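Local coordinates for mandelate racemase/muconate lactonizing protein (Alicyclobacillus acidocaldarius LAA1, PDB 3QLD) that is a member of the enolase superfamily, pairing an enolase-like N-terminal domain with a TIM-barrel-type C-terminal domain, at residues R10-P18 with D328-L336. Numbering follows the deposited sequence.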
loop_
_atom_site.group_PDB
_atom_site.type_symbol
_atom_site.label_atom_id
_atom_site.label_comp_id
_atom_site.label_asym_id
_atom_site.label_seq_id
_atom_site.Cartn_x
_atom_site.Cartn_y
_atom_site.Cartn_z
ATOM N N ARG A 10 12.648 14.368 -12.398
ATOM C CA ARG A 10 13.130 12.988 -12.273
ATOM C C ARG A 10 14.627 12.896 -12.505
ATOM O O ARG A 10 15.135 13.262 -13.582
ATOM C CB ARG A 10 12.374 12.040 -13.234
ATOM C CG ARG A 10 12.475 10.613 -12.721
ATOM C CD ARG A 10 11.759 9.711 -13.711
ATOM N NE ARG A 10 12.047 8.346 -13.363
ATOM C CZ ARG A 10 11.168 7.371 -13.516
ATOM N NH1 ARG A 10 11.486 6.137 -13.132
ATOM N NH2 ARG A 10 9.981 7.676 -14.011
ATOM N N LEU A 11 15.346 12.426 -11.492
ATOM C CA LEU A 11 16.772 12.481 -11.475
ATOM C C LEU A 11 17.369 11.083 -11.521
ATOM O O LEU A 11 16.764 10.096 -11.037
ATOM C CB LEU A 11 17.248 13.194 -10.206
ATOM C CG LEU A 11 17.468 14.708 -10.224
ATOM C CD1 LEU A 11 16.318 15.486 -10.747
ATOM C CD2 LEU A 11 17.891 15.211 -8.852
ATOM N N SER A 12 18.563 10.994 -12.103
ATOM C CA SER A 12 19.349 9.779 -12.010
ATOM C C SER A 12 20.766 10.198 -11.601
ATOM O O SER A 12 21.429 10.856 -12.392
ATOM C CB SER A 12 19.399 9.077 -13.340
ATOM O OG SER A 12 20.149 7.868 -13.183
ATOM N N LEU A 13 21.202 9.843 -10.380
ATOM C CA LEU A 13 22.522 10.282 -9.857
ATOM C C LEU A 13 23.542 9.123 -9.828
ATOM O O LEU A 13 23.311 8.099 -9.189
ATOM C CB LEU A 13 22.409 10.855 -8.429
ATOM C CG LEU A 13 21.878 12.258 -8.130
ATOM C CD1 LEU A 13 20.379 12.273 -8.350
ATOM C CD2 LEU A 13 22.185 12.603 -6.687
ATOM N N PRO A 14 24.688 9.285 -10.485
ATOM C CA PRO A 14 25.648 8.197 -10.351
ATOM C C PRO A 14 26.159 8.036 -8.906
ATOM O O PRO A 14 26.450 9.022 -8.207
ATOM C CB PRO A 14 26.795 8.617 -11.268
ATOM C CG PRO A 14 26.161 9.492 -12.274
ATOM C CD PRO A 14 25.144 10.281 -11.468
ATOM N N LEU A 15 26.261 6.771 -8.490
ATOM C CA LEU A 15 26.773 6.410 -7.170
ATOM C C LEU A 15 28.284 6.183 -7.239
ATOM O O LEU A 15 28.774 5.717 -8.268
ATOM C CB LEU A 15 26.081 5.146 -6.715
ATOM C CG LEU A 15 24.568 5.264 -6.493
ATOM C CD1 LEU A 15 23.965 3.892 -6.591
ATOM C CD2 LEU A 15 24.263 5.887 -5.151
ATOM N N LYS A 16 29.019 6.504 -6.174
ATOM C CA LYS A 16 30.476 6.233 -6.122
ATOM C C LYS A 16 30.831 4.758 -6.478
ATOM O O LYS A 16 31.808 4.482 -7.204
ATOM C CB LYS A 16 31.040 6.605 -4.745
ATOM C CG LYS A 16 31.343 8.132 -4.541
ATOM C CD LYS A 16 32.776 8.384 -4.000
ATOM C CE LYS A 16 32.831 9.330 -2.786
ATOM N NZ LYS A 16 33.044 10.797 -3.063
ATOM N N PHE A 17 30.041 3.813 -5.977
ATOM C CA PHE A 17 30.165 2.399 -6.402
ATOM C C PHE A 17 28.773 1.779 -6.322
ATOM O O PHE A 17 27.892 2.373 -5.723
ATOM C CB PHE A 17 31.156 1.658 -5.487
ATOM C CG PHE A 17 30.786 1.700 -4.047
ATOM C CD1 PHE A 17 30.024 0.683 -3.481
ATOM C CD2 PHE A 17 31.201 2.768 -3.236
ATOM C CE1 PHE A 17 29.662 0.712 -2.126
ATOM C CE2 PHE A 17 30.846 2.810 -1.897
ATOM C CZ PHE A 17 30.054 1.761 -1.336
ATOM N N PRO A 18 28.563 0.592 -6.938
ATOM C CA PRO A 18 27.242 -0.016 -6.867
ATOM C C PRO A 18 26.728 -0.274 -5.453
ATOM O O PRO A 18 27.438 -0.815 -4.633
ATOM C CB PRO A 18 27.432 -1.327 -7.647
ATOM C CG PRO A 18 28.433 -0.962 -8.704
ATOM C CD PRO A 18 29.418 -0.090 -7.940
ATOM N N ASP A 328 29.066 12.570 0.723
ATOM C CA ASP A 328 30.148 12.029 -0.046
ATOM C C ASP A 328 30.323 10.515 0.128
ATOM O O ASP A 328 31.039 9.904 -0.654
ATOM C CB ASP A 328 31.446 12.803 0.221
ATOM C CG ASP A 328 31.981 12.621 1.648
ATOM O OD1 ASP A 328 31.435 11.815 2.438
ATOM O OD2 ASP A 328 32.978 13.317 1.988
ATOM N N ARG A 329 29.659 9.907 1.120
ATOM C CA ARG A 329 29.757 8.448 1.289
ATOM C C ARG A 329 29.040 7.769 0.112
ATOM O O ARG A 329 29.288 6.593 -0.222
ATOM C CB ARG A 329 29.174 7.977 2.638
ATOM C CG ARG A 329 30.025 8.414 3.879
ATOM C CD ARG A 329 30.079 7.338 5.012
ATOM N NE ARG A 329 30.256 5.966 4.501
ATOM C CZ ARG A 329 31.202 5.098 4.885
ATOM N NH1 ARG A 329 32.098 5.426 5.817
ATOM N NH2 ARG A 329 31.253 3.883 4.313
ATOM N N TYR A 330 28.189 8.549 -0.541
ATOM C CA TYR A 330 27.244 8.004 -1.502
ATOM C C TYR A 330 27.452 8.560 -2.945
ATOM O O TYR A 330 27.395 7.780 -3.907
ATOM C CB TYR A 330 25.790 8.186 -1.008
ATOM C CG TYR A 330 25.396 7.945 0.485
ATOM C CD1 TYR A 330 25.427 6.658 1.105
ATOM C CD2 TYR A 330 24.889 9.006 1.248
ATOM C CE1 TYR A 330 24.985 6.476 2.510
ATOM C CE2 TYR A 330 24.458 8.839 2.594
ATOM C CZ TYR A 330 24.484 7.590 3.230
ATOM O OH TYR A 330 24.003 7.553 4.567
ATOM N N PHE A 331 27.722 9.870 -3.081
ATOM C CA PHE A 331 27.800 10.535 -4.407
ATOM C C PHE A 331 29.039 11.400 -4.674
ATOM O O PHE A 331 29.311 12.301 -3.896
ATOM C CB PHE A 331 26.623 11.481 -4.547
ATOM C CG PHE A 331 25.288 10.838 -4.344
ATOM C CD1 PHE A 331 24.752 10.018 -5.322
ATOM C CD2 PHE A 331 24.517 11.126 -3.200
ATOM C CE1 PHE A 331 23.493 9.428 -5.162
ATOM C CE2 PHE A 331 23.246 10.553 -3.025
ATOM C CZ PHE A 331 22.740 9.677 -4.025
ATOM N N GLU A 332 29.701 11.195 -5.825
ATOM C CA GLU A 332 30.724 12.120 -6.334
ATOM C C GLU A 332 30.160 13.552 -6.404
ATOM O O GLU A 332 30.851 14.487 -6.047
ATOM C CB GLU A 332 31.256 11.695 -7.737
ATOM C CG GLU A 332 32.381 12.633 -8.402
ATOM C CD GLU A 332 31.854 13.762 -9.346
ATOM O OE1 GLU A 332 30.859 13.574 -10.086
ATOM O OE2 GLU A 332 32.445 14.864 -9.364
ATOM N N GLN A 333 28.920 13.687 -6.877
ATOM C CA GLN A 333 28.282 14.968 -7.075
ATOM C C GLN A 333 26.795 14.826 -6.718
ATOM O O GLN A 333 26.083 14.016 -7.336
ATOM C CB GLN A 333 28.407 15.366 -8.552
ATOM C CG GLN A 333 27.539 16.548 -8.942
ATOM C CD GLN A 333 28.149 17.848 -8.497
ATOM O OE1 GLN A 333 29.216 18.246 -9.008
ATOM N NE2 GLN A 333 27.506 18.517 -7.527
ATOM N N ASP A 334 26.370 15.631 -5.749
ATOM C CA ASP A 334 25.012 15.675 -5.188
ATOM C C ASP A 334 24.295 16.963 -5.662
ATOM O O ASP A 334 24.867 17.747 -6.420
ATOM C CB ASP A 334 25.160 15.628 -3.646
ATOM C CG ASP A 334 23.885 15.182 -2.911
ATOM O OD1 ASP A 334 22.843 15.094 -3.542
ATOM O OD2 ASP A 334 23.932 14.968 -1.667
ATOM N N VAL A 335 23.058 17.187 -5.248
ATOM C CA VAL A 335 22.257 18.302 -5.757
ATOM C C VAL A 335 22.331 19.597 -4.919
ATOM O O VAL A 335 21.566 20.544 -5.133
ATOM C CB VAL A 335 20.782 17.851 -5.942
ATOM C CG1 VAL A 335 20.758 16.483 -6.639
ATOM C CG2 VAL A 335 20.113 17.733 -4.583
ATOM N N LEU A 336 23.288 19.645 -4.010
ATOM C CA LEU A 336 23.529 20.843 -3.188
ATOM C C LEU A 336 24.835 21.512 -3.589
ATOM O O LEU A 336 25.748 20.852 -4.013
ATOM C CB LEU A 336 23.585 20.486 -1.703
ATOM C CG LEU A 336 22.345 19.740 -1.135
ATOM C CD1 LEU A 336 22.605 19.484 0.353
ATOM C CD2 LEU A 336 21.110 20.602 -1.318
HETATM O O HOH W 1 29.088 9.099 -7.667
#
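Leu13 of strand 3-15 lies across the ring of Phe331, where the antiparallel sheet of the enolase-type N-terminal domain meets the loop that joins helix 303-313 to strand 347-349 in the C-terminal barrel domain. Followed outward, Leu13 begins with CB, 3.7 Å from Phe331 CE1 at the near rim of the ring. Its CG stands beside the backbone N (chi1 -77°), and the turn about CB-CG then puts CD2 over one ring face, the two side chains crossing at about a right angle. That methyl sits 3.9 Å from the Phe331 ring centroid and 15° off the normal, which meets the criterion for a CH-pi contact. The same CD2 also reaches Val335 CG1 at 4.1 Å and Asp334 OD1 at 4.1 Å, and Leu11 CD2 extends the apolar row by packing 3.8 Å from Val335 CG1. Tyr330 CB sits over the rim of the opposite face of the Phe331 ring, and Leu15 CD2 approaches Phe331 CE1 obliquely at 3.6 Å. Asp334 OD1 accepts from Val335 N within the loop and from Gly303 N, the link to helix 303-313. Farther along, Lys16 N donates a nearly straight hydrogen bond (171°) to Tyr330 O, 3.1 Å away. Beside it a water donates to Pro14 O and accepts from Glu332 N. In the plane of the Phe331 ring, Pro14 O also stands at the edge, 3.5 Å from CD1.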